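Long-range contact in purine catabolism protein pucG (Bacillus subtilis, PDB 3ISL), which transfers the amino group of (S)-ureidoglycine to glyoxylate, giving oxalurate and glycine in purine breakdown, with pyridoxal 5'-phosphate as cofactor: residues Pro17-Val26 and Gln197-Gly205. Numbering follows the deposited sequence.
Sequences PGPVEVDPRV and QKCLSVPSG. With PLP (pyridoxal-5'-phosphate), chain C.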
loop_
_atom_site.group_PDB
_atom_site.type_symbol
_atom_site.label_atom_id
_atom_site.label_comp_id
_atom_site.label_asym_id
_atom_site.label_seq_id
_atom_site.Cartn_x
_atom_site.Cartn_y
_atom_site.Cartn_z
ATOM N N PRO A 17 9.811 14.717 -10.801
ATOM C CA PRO A 17 10.138 13.294 -10.973
ATOM C C PRO A 17 9.245 12.282 -10.226
ATOM O O PRO A 17 9.645 11.132 -10.055
ATOM C CB PRO A 17 11.595 13.198 -10.470
ATOM C CG PRO A 17 12.177 14.598 -10.571
ATOM C CD PRO A 17 10.938 15.478 -10.197
ATOM N N GLY A 18 8.036 12.686 -9.821
ATOM C CA GLY A 18 7.062 11.795 -9.225
ATOM C C GLY A 18 6.565 12.346 -7.915
ATOM O O GLY A 18 7.303 13.028 -7.216
ATOM N N PRO A 19 5.296 12.077 -7.589
ATOM C CA PRO A 19 4.364 11.372 -8.451
ATOM C C PRO A 19 3.841 12.280 -9.594
ATOM O O PRO A 19 3.577 13.483 -9.352
ATOM C CB PRO A 19 3.213 11.015 -7.490
ATOM C CG PRO A 19 3.288 12.113 -6.440
ATOM C CD PRO A 19 4.725 12.377 -6.264
ATOM N N VAL A 20 3.676 11.692 -10.794
ATOM C CA VAL A 20 3.241 12.429 -11.947
ATOM C C VAL A 20 1.764 12.228 -12.312
ATOM O O VAL A 20 1.024 11.516 -11.610
ATOM C CB VAL A 20 4.205 12.151 -13.161
ATOM C CG1 VAL A 20 5.665 12.468 -12.732
ATOM C CG2 VAL A 20 4.086 10.673 -13.632
ATOM N N GLU A 21 1.315 12.837 -13.387
ATOM C CA GLU A 21 -0.111 12.794 -13.746
ATOM C C GLU A 21 -0.413 11.387 -14.221
ATOM O O GLU A 21 0.451 10.708 -14.820
ATOM C CB GLU A 21 -0.391 13.744 -14.901
ATOM C CG GLU A 21 -0.368 15.172 -14.593
ATOM C CD GLU A 21 -0.233 15.996 -15.833
ATOM O OE1 GLU A 21 -0.712 15.578 -16.935
ATOM O OE2 GLU A 21 0.373 17.066 -15.705
ATOM N N VAL A 22 -1.640 10.946 -13.981
ATOM C CA VAL A 22 -2.133 9.629 -14.392
ATOM C C VAL A 22 -2.909 9.712 -15.699
ATOM O O VAL A 22 -3.809 10.617 -15.839
ATOM C CB VAL A 22 -2.986 9.101 -13.256
ATOM C CG1 VAL A 22 -3.654 7.779 -13.581
ATOM C CG2 VAL A 22 -2.031 8.890 -12.059
ATOM N N ASP A 23 -2.658 8.785 -16.642
ATOM C CA ASP A 23 -3.501 8.778 -17.859
ATOM C C ASP A 23 -4.996 8.727 -17.455
ATOM O O ASP A 23 -5.362 7.954 -16.558
ATOM C CB ASP A 23 -3.172 7.570 -18.792
ATOM C CG ASP A 23 -3.831 7.693 -20.202
ATOM O OD1 ASP A 23 -5.074 7.708 -20.314
ATOM O OD2 ASP A 23 -3.131 7.801 -21.230
ATOM N N PRO A 24 -5.855 9.521 -18.131
ATOM C CA PRO A 24 -7.268 9.512 -17.933
ATOM C C PRO A 24 -7.888 8.140 -18.097
ATOM O O PRO A 24 -8.873 7.858 -17.407
ATOM C CB PRO A 24 -7.765 10.477 -19.024
ATOM C CG PRO A 24 -6.729 11.500 -19.013
ATOM C CD PRO A 24 -5.494 10.602 -19.082
ATOM N N ARG A 25 -7.330 7.299 -18.981
ATOM C CA ARG A 25 -7.843 5.925 -19.071
ATOM C C ARG A 25 -7.604 5.110 -17.771
ATOM O O ARG A 25 -8.359 4.212 -17.457
ATOM C CB ARG A 25 -7.267 5.185 -20.264
ATOM C CG ARG A 25 -7.781 5.699 -21.592
ATOM C CD ARG A 25 -6.586 6.302 -22.289
ATOM N NE ARG A 25 -6.203 5.439 -23.364
ATOM C CZ ARG A 25 -5.009 5.399 -23.947
ATOM N NH1 ARG A 25 -3.931 6.118 -23.522
ATOM N NH2 ARG A 25 -4.908 4.565 -24.951
ATOM N N VAL A 26 -6.505 5.398 -17.065
ATOM C CA VAL A 26 -6.248 4.769 -15.764
ATOM C C VAL A 26 -7.134 5.389 -14.713
ATOM O O VAL A 26 -7.782 4.663 -13.923
ATOM C CB VAL A 26 -4.735 4.845 -15.397
ATOM C CG1 VAL A 26 -4.521 4.454 -13.996
ATOM C CG2 VAL A 26 -3.913 3.907 -16.343
ATOM N N GLN A 197 4.164 5.396 -9.794
ATOM C CA GLN A 197 3.728 6.777 -9.898
ATOM C C GLN A 197 4.699 7.621 -10.719
ATOM O O GLN A 197 4.561 8.875 -10.768
ATOM C CB GLN A 197 3.539 7.412 -8.506
ATOM C CG GLN A 197 4.961 7.713 -7.764
ATOM C CD GLN A 197 5.475 6.533 -6.909
ATOM O OE1 GLN A 197 4.996 5.407 -7.045
ATOM N NE2 GLN A 197 6.429 6.804 -6.015
ATOM N N LYS A 198 5.689 6.946 -11.314
ATOM C CA LYS A 198 6.724 7.549 -12.163
ATOM C C LYS A 198 6.457 7.271 -13.640
ATOM O O LYS A 198 5.391 7.598 -14.092
ATOM C CB LYS A 198 8.126 7.204 -11.668
ATOM C CG LYS A 198 8.338 7.926 -10.237
ATOM C CD LYS A 198 9.735 7.762 -9.567
ATOM C CE LYS A 198 9.596 8.120 -8.094
ATOM N NZ LYS A 198 10.785 8.503 -7.353
ATOM N N CYS A 199 7.374 6.693 -14.397
ATOM C CA CYS A 199 7.083 6.528 -15.793
ATOM C C CYS A 199 5.830 5.720 -16.182
ATOM O O CYS A 199 5.399 5.782 -17.358
ATOM C CB CYS A 199 8.327 5.972 -16.478
ATOM S SG CYS A 199 9.655 7.126 -16.268
ATOM N N LEU A 200 5.329 4.901 -15.254
ATOM C CA LEU A 200 4.087 4.132 -15.419
ATOM C C LEU A 200 2.774 4.955 -15.268
ATOM O O LEU A 200 1.719 4.558 -15.747
ATOM C CB LEU A 200 4.062 2.882 -14.451
ATOM C CG LEU A 200 5.240 1.879 -14.718
ATOM C CD1 LEU A 200 4.940 0.668 -13.823
ATOM C CD2 LEU A 200 5.368 1.447 -16.234
ATOM N N SER A 201 2.859 6.117 -14.631
ATOM C CA SER A 201 1.687 6.995 -14.464
ATOM C C SER A 201 0.506 6.208 -13.884
ATOM O O SER A 201 -0.638 6.293 -14.364
ATOM C CB SER A 201 1.304 7.653 -15.814
ATOM O OG SER A 201 2.211 8.711 -16.026
ATOM N N VAL A 202 0.815 5.428 -12.862
ATOM C CA VAL A 202 -0.204 4.770 -12.039
ATOM C C VAL A 202 -0.192 5.328 -10.633
ATOM O O VAL A 202 0.855 5.586 -10.133
ATOM C CB VAL A 202 -0.009 3.232 -12.116
ATOM C CG1 VAL A 202 -0.804 2.462 -11.049
ATOM C CG2 VAL A 202 -0.341 2.793 -13.538
ATOM N N PRO A 203 -1.376 5.549 -9.995
ATOM C CA PRO A 203 -1.320 6.129 -8.625
ATOM C C PRO A 203 -0.294 5.409 -7.761
ATOM O O PRO A 203 -0.206 4.171 -7.832
ATOM C CB PRO A 203 -2.733 5.894 -8.080
ATOM C CG PRO A 203 -3.539 6.025 -9.316
ATOM C CD PRO A 203 -2.747 5.290 -10.411
ATOM N N SER A 204 0.451 6.181 -6.946
ATOM C CA SER A 204 1.536 5.624 -6.119
ATOM C C SER A 204 0.880 4.718 -5.119
ATOM O O SER A 204 -0.318 4.868 -4.871
ATOM C CB SER A 204 2.279 6.737 -5.415
ATOM O OG SER A 204 1.307 7.753 -5.244
ATOM N N GLY A 205 1.662 3.829 -4.531
ATOM C CA GLY A 205 1.109 2.836 -3.618
ATOM C C GLY A 205 1.072 1.393 -4.099
ATOM O O GLY A 205 0.393 0.541 -3.498
HETATM N N1 PLP C . 13.691 4.710 -5.481
HETATM C C2 PLP C . 13.954 5.721 -6.519
HETATM C C2A PLP C . 15.020 5.678 -7.439
HETATM C C3 PLP C . 13.140 6.852 -6.670
HETATM O O3 PLP C . 13.379 7.789 -7.642
HETATM C C4 PLP C . 12.036 7.074 -5.877
HETATM C C4A PLP C . 11.150 8.357 -6.116
HETATM C C5 PLP C . 11.742 6.139 -4.892
HETATM C C6 PLP C . 12.542 4.975 -4.660
HETATM C C5A PLP C . 10.571 6.451 -4.021
HETATM O O4P PLP C . 9.699 5.420 -4.014
HETATM P P PLP C . 8.407 5.751 -3.165
HETATM O O1P PLP C . 8.343 7.218 -2.754
HETATM O O2P PLP C . 8.557 4.623 -1.953
HETATM O O3P PLP C . 7.054 5.292 -4.049
HETATM O O HOH W 1 1.243 9.246 -9.820
#
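Val-20 N donates to Gln-197 O at 3.0 Å in a nearly straight bond (167° at the hydrogen), and Pro-19 CA brings a C-H to the same oxygen. Pro-19, entered through a cis peptide, lays its CB 3.7 Å from Gln-197 CG. That CG sits between backbone N and carbonyl carbon (chi1 73°), and a bend at chi2 (-90°) carries the amide to the cofactor, where NE2 donates to the phosphate oxygen O3P of PLP at 2.6 Å. Cut back to an alanine, this position would probably leave O3P without that donor and Pro-19 CB without the CG it packs on. In the extended Lys-198 chain, Lys-198 CD passes 3.4 Å from Pro-17 O, and Lys-198 NZ is bonded covalently to PLP C4A (1.3 Å); Gly-18 CA lies 4.2 Å from Lys-198 CG. Further along, Ser-201 OG, at the end of a type I turn begun by Lys-198, donates to Glu-21 O at 2.9 Å and is also hydrogen-bonded to Tyr-369 N. Val-22 crosses Pro-203 at about a right angle, Val-22 CG2 4.0 Å from Pro-203 CD, with Val-26 CG1 against the same carbon. Thr-267 of the second subunit packs on Pro-19 and Gln-197 and also binds PLP; Ser-204 OG is hydrogen-bonded to Glu-268 O of that subunit. Segment 17-26 thus backs the loop that carries the PLP-bound lysine, 197-205, at the dimer-interface active site of a class-V, fold-type I aminotransferase, with the lysine linked to PLP as an internal aldimine.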